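Local coordinates for hypothetical protein (PDB 2O3I) that is of unknown function but belongs to the DUF917 family and combines the N- and C-terminal domains of the S-Me-THD-like proteins, at residues A[9-14]-A[30-35]; A[42-47]-A[78-83]; A[66-71]-A[204-209]; A[130-135]-A[223-228]; A[143-148]-A[219-224]. The protein carries 2 engineered substitutions. All coordinates share one frame; numbering follows the deposited sequence.

Contact 1: residues A[9-14]-A[30-35]; sequences DLEPLL and SARHLA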
# COMPACT_ATOMS: atom_id res chain seq x y z
N ASP A 9 5.40 17.20 32.95
CA ASP A 9 5.09 15.80 33.24
C ASP A 9 5.50 14.87 32.10
O ASP A 9 5.56 13.65 32.28
CB ASP A 9 3.59 15.62 33.49
CG ASP A 9 3.12 16.28 34.76
OD1 ASP A 9 3.90 16.35 35.73
OD2 ASP A 9 1.95 16.73 34.79
N LEU A 10 5.78 15.43 30.93
CA LEU A 10 6.14 14.61 29.78
C LEU A 10 7.49 13.92 29.92
O LEU A 10 7.68 12.80 29.43
CB LEU A 10 6.12 15.45 28.49
CG LEU A 10 4.78 16.11 28.15
CD1 LEU A 10 4.90 16.84 26.84
CD2 LEU A 10 3.68 15.04 28.06
N GLU A 11 8.44 14.57 30.59
CA GLU A 11 9.77 13.99 30.76
C GLU A 11 9.73 12.74 31.63
O GLU A 11 10.29 11.70 31.26
CB GLU A 11 10.74 15.02 31.35
CG GLU A 11 12.08 14.46 31.79
CD GLU A 11 12.89 13.81 30.67
OE1 GLU A 11 13.92 13.18 30.97
OE2 GLU A 11 12.51 13.93 29.49
N PRO A 12 9.08 12.81 32.80
CA PRO A 12 9.04 11.59 33.63
C PRO A 12 8.17 10.51 33.00
O PRO A 12 8.42 9.32 33.15
CB PRO A 12 8.49 12.09 34.96
CG PRO A 12 7.66 13.27 34.58
CD PRO A 12 8.52 13.96 33.54
N LEU A 13 7.14 10.95 32.28
CA LEU A 13 6.20 10.05 31.62
C LEU A 13 6.89 9.20 30.57
O LEU A 13 6.67 8.00 30.47
CB LEU A 13 5.08 10.86 30.97
CG LEU A 13 4.05 10.11 30.12
CD1 LEU A 13 3.39 9.00 30.93
CD2 LEU A 13 3.02 11.10 29.61
N LEU A 14 7.73 9.84 29.76
CA LEU A 14 8.42 9.11 28.71
C LEU A 14 9.47 8.19 29.31
O LEU A 14 9.70 7.10 28.78
CB LEU A 14 9.03 10.09 27.70
CG LEU A 14 10.06 11.12 28.15
CD1 LEU A 14 11.47 10.53 28.01
CD2 LEU A 14 9.91 12.37 27.28
N SER A 30 13.32 11.01 20.35
CA SER A 30 12.23 11.58 19.56
C SER A 30 11.08 12.02 20.46
O SER A 30 10.35 12.94 20.13
CB SER A 30 11.73 10.57 18.51
OG SER A 30 10.98 9.52 19.10
N ALA A 31 10.93 11.36 21.60
CA ALA A 31 9.86 11.73 22.53
C ALA A 31 10.18 13.09 23.14
O ALA A 31 9.29 13.92 23.32
CB ALA A 31 9.72 10.68 23.63
N ARG A 32 11.45 13.31 23.46
CA ARG A 32 11.90 14.57 24.05
C ARG A 32 11.84 15.70 23.03
O ARG A 32 11.52 16.83 23.36
CB ARG A 32 13.33 14.43 24.61
CG ARG A 32 13.37 13.77 26.00
CD ARG A 32 14.78 13.38 26.44
NE ARG A 32 14.79 12.79 27.78
CZ ARG A 32 15.80 12.07 28.28
NH1 ARG A 32 16.88 11.84 27.55
NH2 ARG A 32 15.71 11.55 29.50
N HIS A 33 12.14 15.37 21.78
CA HIS A 33 12.09 16.35 20.71
C HIS A 33 10.69 16.93 20.59
O HIS A 33 10.51 18.13 20.37
CB HIS A 33 12.49 15.71 19.38
CG HIS A 33 13.97 15.56 19.20
ND1 HIS A 33 14.52 14.73 18.25
CD2 HIS A 33 15.01 16.15 19.83
CE1 HIS A 33 15.84 14.80 18.31
NE2 HIS A 33 16.16 15.66 19.26
N LEU A 34 9.69 16.06 20.72
CA LEU A 34 8.30 16.48 20.61
C LEU A 34 7.82 17.24 21.85
O LEU A 34 7.13 18.26 21.74
CB LEU A 34 7.40 15.27 20.37
CG LEU A 34 7.44 14.61 18.99
CD1 LEU A 34 6.63 13.33 19.01
CD2 LEU A 34 6.89 15.58 17.95
N ALA A 35 8.19 16.73 23.03
CA ALA A 35 7.80 17.35 24.29
C ALA A 35 8.41 18.73 24.50
O ALA A 35 7.82 19.60 25.14
CB ALA A 35 8.17 16.44 25.45

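Contact 2: residues A[42-47]-A[78-83]; sequences DYYPTD and QWPNGP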
# COMPACT_ATOMS: atom_id res chain seq x y z
N ASP A 42 0.21 29.18 19.60
CA ASP A 42 -0.50 29.08 18.34
C ASP A 42 -0.84 27.62 18.05
O ASP A 42 -2.00 27.27 17.85
CB ASP A 42 0.35 29.64 17.20
CG ASP A 42 -0.43 29.76 15.90
OD1 ASP A 42 0.14 29.48 14.83
OD2 ASP A 42 -1.61 30.16 15.96
N TYR A 43 0.19 26.77 18.04
CA TYR A 43 -0.01 25.35 17.76
C TYR A 43 -0.84 24.61 18.82
O TYR A 43 -1.83 23.97 18.49
CB TYR A 43 1.35 24.66 17.56
CG TYR A 43 1.28 23.28 16.94
CD1 TYR A 43 1.01 22.15 17.73
CD2 TYR A 43 1.49 23.09 15.57
CE1 TYR A 43 0.96 20.87 17.16
CE2 TYR A 43 1.43 21.82 14.99
CZ TYR A 43 1.18 20.72 15.79
OH TYR A 43 1.15 19.47 15.23
N TYR A 44 -0.45 24.70 20.09
CA TYR A 44 -1.19 24.04 21.17
C TYR A 44 -2.08 25.02 21.92
O TYR A 44 -1.60 25.84 22.70
CB TYR A 44 -0.23 23.37 22.16
CG TYR A 44 0.58 22.24 21.57
CD1 TYR A 44 1.94 22.41 21.29
CD2 TYR A 44 -0.00 21.00 21.29
CE1 TYR A 44 2.70 21.37 20.75
CE2 TYR A 44 0.75 19.95 20.75
CZ TYR A 44 2.10 20.15 20.48
OH TYR A 44 2.84 19.15 19.91
N PRO A 45 -3.40 24.95 21.70
CA PRO A 45 -4.31 25.88 22.38
C PRO A 45 -4.38 25.66 23.89
O PRO A 45 -4.95 26.47 24.62
CB PRO A 45 -5.65 25.63 21.69
CG PRO A 45 -5.57 24.16 21.37
CD PRO A 45 -4.15 23.99 20.87
N THR A 46 -3.79 24.58 24.38
CA THR A 46 -3.80 24.32 25.80
C THR A 46 -2.51 23.68 26.30
O THR A 46 -1.80 22.99 25.56
CB THR A 46 -5.03 23.47 26.21
OG1 THR A 46 -5.07 23.34 27.63
CG2 THR A 46 -4.98 22.09 25.59
N ASP A 47 -2.22 23.94 27.57
CA ASP A 47 -1.02 23.50 28.27
C ASP A 47 -1.28 22.24 29.10
O ASP A 47 -0.35 21.59 29.57
CB ASP A 47 -0.58 24.64 29.19
CG ASP A 47 0.91 24.71 29.37
OD1 ASP A 47 1.63 24.57 28.36
OD2 ASP A 47 1.37 24.92 30.52
N GLN A 78 9.51 17.68 15.16
CA GLN A 78 9.42 18.67 16.22
C GLN A 78 7.97 18.79 16.70
O GLN A 78 7.71 18.96 17.89
CB GLN A 78 9.89 20.04 15.73
CG GLN A 78 11.38 20.17 15.48
CD GLN A 78 12.19 20.02 16.75
OE1 GLN A 78 12.51 18.91 17.17
NE2 GLN A 78 12.51 21.15 17.38
N TRP A 79 7.03 18.71 15.76
CA TRP A 79 5.60 18.78 16.07
C TRP A 79 4.93 17.54 15.46
O TRP A 79 5.33 17.07 14.41
CB TRP A 79 4.99 20.06 15.50
CG TRP A 79 5.84 21.28 15.74
CD1 TRP A 79 6.95 21.65 15.04
CD2 TRP A 79 5.67 22.25 16.77
NE1 TRP A 79 7.48 22.80 15.57
CE2 TRP A 79 6.72 23.19 16.63
CE3 TRP A 79 4.73 22.43 17.80
CZ2 TRP A 79 6.86 24.29 17.49
CZ3 TRP A 79 4.87 23.52 18.65
CH2 TRP A 79 5.93 24.43 18.48
N PRO A 80 3.91 16.99 16.13
CA PRO A 80 3.23 15.80 15.61
C PRO A 80 2.17 16.08 14.55
O PRO A 80 1.01 15.72 14.71
CB PRO A 80 2.62 15.20 16.87
CG PRO A 80 2.21 16.42 17.63
CD PRO A 80 3.40 17.34 17.47
N ASN A 81 2.57 16.73 13.46
CA ASN A 81 1.63 17.04 12.39
C ASN A 81 0.94 15.81 11.82
O ASN A 81 -0.27 15.80 11.61
CB ASN A 81 2.33 17.81 11.26
CG ASN A 81 2.62 19.25 11.63
OD1 ASN A 81 2.26 19.71 12.71
ND2 ASN A 81 3.27 19.98 10.72
N GLY A 82 1.72 14.75 11.57
CA GLY A 82 1.14 13.53 11.03
C GLY A 82 0.03 12.95 11.88
O GLY A 82 -1.09 12.77 11.39
N PRO A 83 0.30 12.63 13.16
CA PRO A 83 -0.73 12.07 14.04
C PRO A 83 -1.93 13.00 14.20
O PRO A 83 -3.07 12.55 14.21
CB PRO A 83 0.03 11.87 15.36
CG PRO A 83 1.40 11.51 14.88
CD PRO A 83 1.64 12.52 13.77
O HOH W 1 5.64 19.48 19.93

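Contact 3: residues A[66-71]-A[204-209]; sequences AYMGAP and GGLAMW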
# COMPACT_ATOMS: atom_id res chain seq x y z
N ALA A 66 -0.83 7.27 16.66
CA ALA A 66 0.60 7.10 16.86
C ALA A 66 1.45 7.51 15.66
O ALA A 66 0.95 8.00 14.65
CB ALA A 66 0.90 5.65 17.22
N TYR A 67 2.75 7.31 15.82
CA TYR A 67 3.71 7.57 14.76
C TYR A 67 4.14 6.17 14.33
O TYR A 67 4.20 5.26 15.15
CB TYR A 67 4.91 8.36 15.30
CG TYR A 67 4.94 9.81 14.88
CD1 TYR A 67 5.13 10.82 15.83
CD2 TYR A 67 4.80 10.18 13.55
CE1 TYR A 67 5.19 12.16 15.47
CE2 TYR A 67 4.87 11.53 13.17
CZ TYR A 67 5.06 12.51 14.13
OH TYR A 67 5.13 13.84 13.77
N MSE A 68 4.41 6.01 13.04
CA MSE A 68 4.82 4.72 12.50
C MSE A 68 5.91 4.96 11.45
O MSE A 68 5.93 5.99 10.77
CB MSE A 68 3.60 4.03 11.86
CG MSE A 68 3.86 2.67 11.22
SE MSE A 68 2.30 1.98 10.25
CE MSE A 68 2.06 0.30 11.18
N GLY A 69 6.84 4.01 11.34
CA GLY A 69 7.91 4.16 10.36
C GLY A 69 9.32 4.08 10.92
O GLY A 69 9.53 3.61 12.04
N ALA A 70 10.28 4.54 10.12
CA ALA A 70 11.69 4.53 10.49
C ALA A 70 12.05 5.55 11.57
O ALA A 70 11.75 6.73 11.44
CB ALA A 70 12.54 4.79 9.25
N PRO A 71 12.70 5.09 12.66
CA PRO A 71 13.08 5.99 13.75
C PRO A 71 13.96 7.14 13.28
O PRO A 71 13.86 8.25 13.79
CB PRO A 71 13.81 5.06 14.72
CG PRO A 71 13.07 3.77 14.55
CD PRO A 71 12.94 3.68 13.04
N GLY A 204 5.14 8.39 9.30
CA GLY A 204 3.88 9.09 9.23
C GLY A 204 2.95 8.85 10.40
O GLY A 204 3.15 7.91 11.18
N GLY A 205 1.95 9.71 10.53
CA GLY A 205 0.99 9.55 11.60
C GLY A 205 0.00 8.45 11.26
O GLY A 205 -0.34 8.24 10.09
N LEU A 206 -0.46 7.74 12.29
CA LEU A 206 -1.43 6.67 12.09
C LEU A 206 -2.62 6.84 13.01
O LEU A 206 -2.48 7.20 14.18
CB LEU A 206 -0.79 5.30 12.33
CG LEU A 206 -1.72 4.10 12.49
CD1 LEU A 206 -2.46 3.83 11.18
CD2 LEU A 206 -0.91 2.89 12.91
N ALA A 207 -3.80 6.57 12.48
CA ALA A 207 -5.03 6.64 13.25
C ALA A 207 -5.90 5.48 12.78
O ALA A 207 -6.30 5.42 11.61
CB ALA A 207 -5.74 7.98 13.01
N MSE A 208 -6.17 4.56 13.69
CA MSE A 208 -6.98 3.39 13.36
C MSE A 208 -7.70 2.87 14.60
O MSE A 208 -7.55 3.41 15.70
CB MSE A 208 -6.10 2.29 12.75
CG MSE A 208 -5.00 1.75 13.66
SE MSE A 208 -3.82 0.50 12.75
CE MSE A 208 -4.94 -1.08 12.82
N TRP A 209 -8.50 1.82 14.41
CA TRP A 209 -9.25 1.22 15.50
C TRP A 209 -10.23 2.19 16.20
O TRP A 209 -10.27 2.29 17.43
CB TRP A 209 -8.28 0.59 16.52
CG TRP A 209 -7.75 -0.76 16.09
CD1 TRP A 209 -8.46 -1.77 15.49
CD2 TRP A 209 -6.43 -1.28 16.30
NE1 TRP A 209 -7.66 -2.87 15.31
CE2 TRP A 209 -6.41 -2.61 15.80
CE3 TRP A 209 -5.26 -0.75 16.86
CZ2 TRP A 209 -5.27 -3.42 15.85
CZ3 TRP A 209 -4.12 -1.56 16.91
CH2 TRP A 209 -4.14 -2.88 16.41

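Contact 4: residues A[130-135]-A[223-228]; sequences DADGAG and RGTLSR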
# COMPACT_ATOMS: atom_id res chain seq x y z
N ASP A 130 -6.22 6.41 29.93
CA ASP A 130 -5.14 5.88 30.77
C ASP A 130 -5.11 4.39 30.53
O ASP A 130 -5.61 3.61 31.34
CB ASP A 130 -5.39 6.19 32.25
CG ASP A 130 -4.19 5.85 33.15
OD1 ASP A 130 -3.13 5.45 32.62
OD2 ASP A 130 -4.30 5.97 34.39
N ALA A 131 -4.51 4.00 29.41
CA ALA A 131 -4.41 2.61 29.00
C ALA A 131 -3.72 2.52 27.66
O ALA A 131 -3.37 3.54 27.06
CB ALA A 131 -5.81 2.02 28.88
N ASP A 132 -3.51 1.28 27.20
CA ASP A 132 -2.93 1.01 25.90
C ASP A 132 -3.12 -0.47 25.57
O ASP A 132 -3.59 -1.24 26.41
CB ASP A 132 -1.44 1.41 25.82
CG ASP A 132 -0.55 0.52 26.64
OD1 ASP A 132 -0.15 0.95 27.73
OD2 ASP A 132 -0.25 -0.62 26.18
N GLY A 133 -2.76 -0.86 24.36
CA GLY A 133 -2.96 -2.23 23.91
C GLY A 133 -2.19 -3.42 24.47
O GLY A 133 -2.49 -4.55 24.08
N ALA A 134 -1.24 -3.21 25.37
CA ALA A 134 -0.48 -4.35 25.89
C ALA A 134 0.19 -4.13 27.23
O ALA A 134 0.42 -5.08 27.98
CB ALA A 134 0.58 -4.75 24.87
N GLY A 135 0.49 -2.87 27.55
CA GLY A 135 1.17 -2.59 28.80
C GLY A 135 2.67 -2.65 28.52
O GLY A 135 3.50 -2.47 29.41
N ARG A 223 -5.13 -1.61 31.85
CA ARG A 223 -5.35 -0.22 32.25
C ARG A 223 -4.40 0.43 33.24
O ARG A 223 -3.63 -0.25 33.92
CB ARG A 223 -6.78 -0.11 32.78
CG ARG A 223 -7.76 -0.80 31.86
CD ARG A 223 -9.16 -0.79 32.41
NE ARG A 223 -10.09 -1.36 31.44
CZ ARG A 223 -11.41 -1.42 31.61
NH1 ARG A 223 -11.96 -0.95 32.72
NH2 ARG A 223 -12.17 -1.95 30.66
N GLY A 224 -4.48 1.76 33.30
CA GLY A 224 -3.64 2.53 34.21
C GLY A 224 -2.18 2.52 33.80
O GLY A 224 -1.30 2.82 34.60
N THR A 225 -1.92 2.20 32.54
CA THR A 225 -0.56 2.13 32.02
C THR A 225 0.11 3.48 31.88
O THR A 225 1.33 3.59 32.00
CB THR A 225 -0.54 1.42 30.66
OG1 THR A 225 -1.35 2.15 29.73
CG2 THR A 225 -1.07 -0.00 30.81
N LEU A 226 -0.67 4.52 31.61
CA LEU A 226 -0.09 5.84 31.47
C LEU A 226 0.31 6.36 32.85
O LEU A 226 1.44 6.81 33.05
CB LEU A 226 -1.07 6.80 30.79
CG LEU A 226 -0.48 8.14 30.31
CD1 LEU A 226 -1.35 8.71 29.22
CD2 LEU A 226 -0.35 9.11 31.48
N SER A 227 -0.59 6.27 33.82
CA SER A 227 -0.29 6.75 35.17
C SER A 227 0.87 6.00 35.85
O SER A 227 1.71 6.62 36.52
CB SER A 227 -1.55 6.71 36.04
OG SER A 227 -2.24 5.49 35.92
N ARG A 228 0.95 4.69 35.69
CA ARG A 228 2.04 3.96 36.30
C ARG A 228 3.36 4.36 35.62
O ARG A 228 4.41 4.38 36.24
CB ARG A 228 1.83 2.44 36.21
CG ARG A 228 1.95 1.90 34.83
CD ARG A 228 2.29 0.42 34.82
NE ARG A 228 2.75 0.07 33.49
CZ ARG A 228 2.70 -1.15 32.97
NH1 ARG A 228 2.23 -2.16 33.68
NH2 ARG A 228 3.12 -1.35 31.73

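Contact 5: residues A[143-148]-A[219-224]; sequences MLTYAA and ALPVRG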
# COMPACT_ATOMS: atom_id res chain seq x y z
N MSE A 143 -0.48 -8.28 18.41
CA MSE A 143 -0.11 -8.50 19.80
C MSE A 143 -0.77 -7.48 20.72
O MSE A 143 -0.62 -7.56 21.94
CB MSE A 143 1.42 -8.48 19.95
CG MSE A 143 2.06 -9.83 19.59
SE MSE A 143 3.94 -9.79 19.06
CE MSE A 143 3.69 -9.83 17.15
N LEU A 144 -1.52 -6.55 20.14
CA LEU A 144 -2.23 -5.54 20.93
C LEU A 144 -3.64 -6.04 21.18
O LEU A 144 -4.23 -6.71 20.33
CB LEU A 144 -2.27 -4.20 20.19
CG LEU A 144 -0.91 -3.56 19.91
CD1 LEU A 144 -1.11 -2.24 19.20
CD2 LEU A 144 -0.16 -3.36 21.22
N THR A 145 -4.20 -5.70 22.35
CA THR A 145 -5.54 -6.15 22.69
C THR A 145 -6.64 -5.69 21.73
O THR A 145 -7.70 -6.33 21.64
CB THR A 145 -5.91 -5.74 24.13
OG1 THR A 145 -5.69 -4.34 24.32
CG2 THR A 145 -5.05 -6.51 25.12
N TYR A 146 -6.38 -4.60 21.01
CA TYR A 146 -7.34 -4.07 20.04
C TYR A 146 -7.65 -5.16 19.01
O TYR A 146 -8.81 -5.40 18.66
CB TYR A 146 -6.75 -2.85 19.29
CG TYR A 146 -6.27 -1.72 20.17
CD1 TYR A 146 -7.18 -0.87 20.82
CD2 TYR A 146 -4.91 -1.48 20.34
CE1 TYR A 146 -6.73 0.17 21.63
CE2 TYR A 146 -4.46 -0.44 21.15
CZ TYR A 146 -5.37 0.38 21.79
OH TYR A 146 -4.91 1.40 22.60
N ALA A 147 -6.59 -5.82 18.54
CA ALA A 147 -6.73 -6.88 17.55
C ALA A 147 -7.43 -8.13 18.12
O ALA A 147 -8.26 -8.75 17.45
CB ALA A 147 -5.36 -7.26 17.00
N ALA A 148 -7.11 -8.49 19.36
CA ALA A 148 -7.71 -9.65 20.00
C ALA A 148 -9.21 -9.44 20.23
O ALA A 148 -10.01 -10.36 20.04
CB ALA A 148 -7.01 -9.94 21.33
N ALA A 219 -11.83 -3.94 24.65
CA ALA A 219 -10.70 -3.63 23.78
C ALA A 219 -9.46 -3.20 24.54
O ALA A 219 -8.34 -3.42 24.09
CB ALA A 219 -11.10 -2.54 22.79
N LEU A 220 -9.65 -2.60 25.71
CA LEU A 220 -8.55 -2.14 26.53
C LEU A 220 -8.53 -2.80 27.91
O LEU A 220 -8.80 -2.15 28.92
CB LEU A 220 -8.61 -0.61 26.68
CG LEU A 220 -8.24 0.31 25.50
CD1 LEU A 220 -9.15 0.05 24.32
CD2 LEU A 220 -8.38 1.77 25.92
N PRO A 221 -8.23 -4.11 27.97
CA PRO A 221 -8.21 -4.75 29.29
C PRO A 221 -7.01 -4.35 30.16
O PRO A 221 -7.06 -4.51 31.38
CB PRO A 221 -8.21 -6.24 28.95
CG PRO A 221 -7.53 -6.28 27.60
CD PRO A 221 -8.13 -5.10 26.89
N VAL A 222 -5.95 -3.84 29.54
CA VAL A 222 -4.76 -3.43 30.31
C VAL A 222 -4.86 -1.93 30.59
O VAL A 222 -4.68 -1.09 29.71
CB VAL A 222 -3.48 -3.75 29.54
CG1 VAL A 222 -2.26 -3.50 30.42
CG2 VAL A 222 -3.52 -5.21 29.08
N ARG A 223 -5.13 -1.61 31.85
CA ARG A 223 -5.35 -0.22 32.25
C ARG A 223 -4.40 0.43 33.24
O ARG A 223 -3.63 -0.25 33.92
CB ARG A 223 -6.78 -0.11 32.78
CG ARG A 223 -7.76 -0.80 31.86
CD ARG A 223 -9.16 -0.79 32.41
NE ARG A 223 -10.09 -1.36 31.44
CZ ARG A 223 -11.41 -1.42 31.61
NH1 ARG A 223 -11.96 -0.95 32.72
NH2 ARG A 223 -12.17 -1.95 30.66
N GLY A 224 -4.48 1.76 33.30
CA GLY A 224 -3.64 2.53 34.21
C GLY A 224 -2.18 2.52 33.80
O GLY A 224 -1.30 2.82 34.60
O HOH W 2 -5.48 -3.24 26.75

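Contact 1: residues A[9-14]-A[30-35]
Leu14 and Arg32 bury the most surface where helices 10-19 and 28-35 pack as an antiparallel pair. The short segments run at 162° to each other, and their axes come no closer than 10.2 Å. That separation is spanned by the paired Glu11 and Arg32 side chains at one level and by leucines set against alanines at the others. Leu14 and Arg32 cross at about a right angle: Leu14 CD2 touches the aliphatic root of the arginine, 3.9 Å from Arg32 CG, and the same methyl lies 4.0 Å from Ala31 CB. One turn away, Ala35 turns its CB onto Leu10 CD1 at 3.6 Å.

Arg32 is extended from CG to NE, chi3 179°, and its guanidinium reaches Glu11 in a salt bridge. The grip is side-on, with the carboxylate and guanidinium planes 28° apart and each oxygen offering its syn lone pair. Arg32 NH2 donates to Glu11 OE1 at 2.8 Å and also finds Gln329 outside the pair. Helix 111-124 backs Ala31. The second leg of the grip runs from Arg32 NE to Glu11 OE2, 3.1 Å long and close to the guanidinium plane.

Contact 2: residues A[42-47]-A[78-83]
Tyr43 and Trp79 form, with Tyr44, an aromatic cluster that joins the loop ahead of strand 49-52 to the turn leading into helix 81-96. Pro80 occupies the N-cap position of that helix and is also the centre of an inverse gamma turn. The Tyr43 and Trp79 side chains slide past each other in opposite directions. Their six-membered rings are inclined at 44° with centroids 4.9 Å apart, an oblique pairing in which Trp79 CE3 sits over one face of Tyr43, displaced toward its rim. Tyr44 meets the tryptophan differently, rim to rim: Trp79 CZ3 is 3.7 Å from Tyr44 CE1, and the planes differ by 30°.

CG of Tyr43 is anti to the backbone N (chi1 -166°), and the ring that starts there ends at the turn. There Tyr43 OH donates to Asn81 OD1 at 2.8 Å, in the carbonyl plane, with ring and amide nearly coplanar. The other end of that amide is occupied as well, since Asn81 ND2 bonds to Glu161 O. Further out, Lys123 makes a cation-pi contact with Tyr43, and Phe38 packs edge-to-face with Tyr44. Tyr44 and Pro80 approach tip to tip, Tyr44 OH lying 3.1 Å from Pro80 CD. A water extends this phenol to the backbone, accepting from Tyr44 OH at 2.8 Å and donating to Gln78 O at 3.0 Å.

Contact 3: residues A[66-71]-A[204-209]
Met68 and Gly204 form a hydrogen-bonded pair of an antiparallel ladder between strands 61-69 and 203-211. Both backbone bonds of this pair, Met68 N to Gly204 O and Gly204 N to Met68 O, measure 2.9 Å. Two residues along, Ala66 and Leu206 make the second such pair, with Leu206 N donating to Ala66 O at 2.8 Å. Between them Tyr67 and Gly205 form a non-hydrogen-bonded pair, their CA atoms 4.6 Å apart. Here Gly205 CA also makes a C-H contact of 3.4 Å with Ala66 O. The short segments run at 123°, well short of straight antiparallel, yet backbone bonds continue the ladder, Met208 with Met64 on one side and Ala70 with Gln202 on the other.

The selenomethionine side chain of Met68 shows how the sheet face is filled. CB starts 4.0 Å from Gly204 O. CG stands anti to the backbone N (chi1 179°) and has no atom of the partner segment close by. SE then comes within 4.3 Å of Leu206 CD2, and the chain bends at its last torsion, chi3 -123°. The terminal CE stays at the same methyl, also 4.3 Å from Leu206 CD2. Ala66 and Leu206 share this face, while Tyr67 points to the other one, its OH bonded to Glu161.

Helix 183-194 lies against the selenomethionine through Leu191 and Arg192, and Leu195 follows in the adjoining loop. Strand 61-69 is flanked by parallel strand 101-105 on its other edge, and strand 203-211 continues the sheet to antiparallel strand 156-159.

Contact 4: residues A[130-135]-A[223-228]
Asp130 and Ser227 anchor a polar contact in which the loop after strand 127-129 binds the first turn of helix 225-237, with Gly224 at the N-cap position. The backbones meet at a single bridge, Ala131 with Arg223, beside which Gly224 N donates to Asp130 O at 2.9 Å. This donor stands above the carbonyl plane, 44° out of it.

The Asp130 carboxylate is held by the start of the helix. With CG anti to the backbone N (chi1 -172°), OD1 receives Ser227 N at 2.9 Å and, more weakly, Leu226 N. Its partner OD2 takes the Ser227 hydroxyl through the syn lone pair, Ser227 OG to Asp130 OD2 being 2.6 Å. Such a position at a helix N terminus would be expected to polarise the carboxylate, and Phe3 of the edge strand packs beside it.

Asp132 OD1 accepts from Thr225 OG1 at 2.6 Å, on the anti side and well out of the carboxylate plane, and has a second partner in Ser109 OG. Asp132 OD2 bonds Ala134 N and Gly135 N, the latter at 2.7 Å, which makes an Asx turn and an Asx motif. Gly135 at the end of this turn meets the guanidinium of Arg228, which also makes a cation-pi contact with Phe20. Gly135 O lies at the edge of the guanidinium, in its plane, 2.6 Å from Arg228 NH2; the bond is weak, with an N-H...O angle of 118°.

Contact 5: residues A[143-148]-A[219-224]
Thr145 and Ala219 touch where the first turn of helix 145-148 meets the end of helix 213-219. Thr145 OG1 lies 2.8 Å from Ala219 O, with OG1 set between the backbone N and the carbonyl carbon (chi1 52°). On the methyl branch Thr145 and Pro221 reach toward each other tip to tip, Thr145 CG2 coming to 3.5 Å from Pro221 CG. Tyr146 supplies the other apolar contact: Tyr146 CE1 is 3.6 Å from Leu220 CD1, the methyl approaching the ring obliquely.

A water forms the next shell. It donates to Thr145 OG1 at 2.7 Å and accepts from Val222 N at 2.9 Å, so a backbone N-H in the turn is linked to the threonine. Gly133 O is a second acceptor within reach of the same hydroxyl, and the one proton is not assigned between them.

Farther out, both sides rest on the same strands, Tyr146 and Ala219 on Met211 and Tyr146 and Leu220 on Val105. The Tyr146 ring stacks on Trp209, and its OH bonds Ala106 O. The carbonyl of Leu220 is held by Arg223: Arg223 NE donates to Leu220 O at 2.9 Å, nearly straight at 170° and in the guanidinium plane. Two carbonyls at the end of helix 213-219 are thus met by polar side-chain atoms, with Thr145 CG2 on Pro221 and the Tyr146 ring on Leu220 as the apolar part.

Overall arrangement
Contacts 3 and 5 are buried, while contacts 1, 2 and 4 are partly buried. Contacts 1 and 2 stay within the first 83 residues and touch through Leu34; the other three each join a segment before residue 150 to one after residue 200. Their chemistry follows their place: a partly exposed salt bridge beside leucine-alanine contacts in contact 1, aromatic rings in contact 2, backbone ladder bonds in contact 3. Contacts 4 and 5, centred about 9 Å apart, share Arg223 and Gly224; that turn is met by aspartates of 130-135 in contact 4 and by a threonine hydroxyl and a water in contact 5. Trp209 and Tyr146 link contacts 3 and 5, and Tyr67 links contacts 3 and 2.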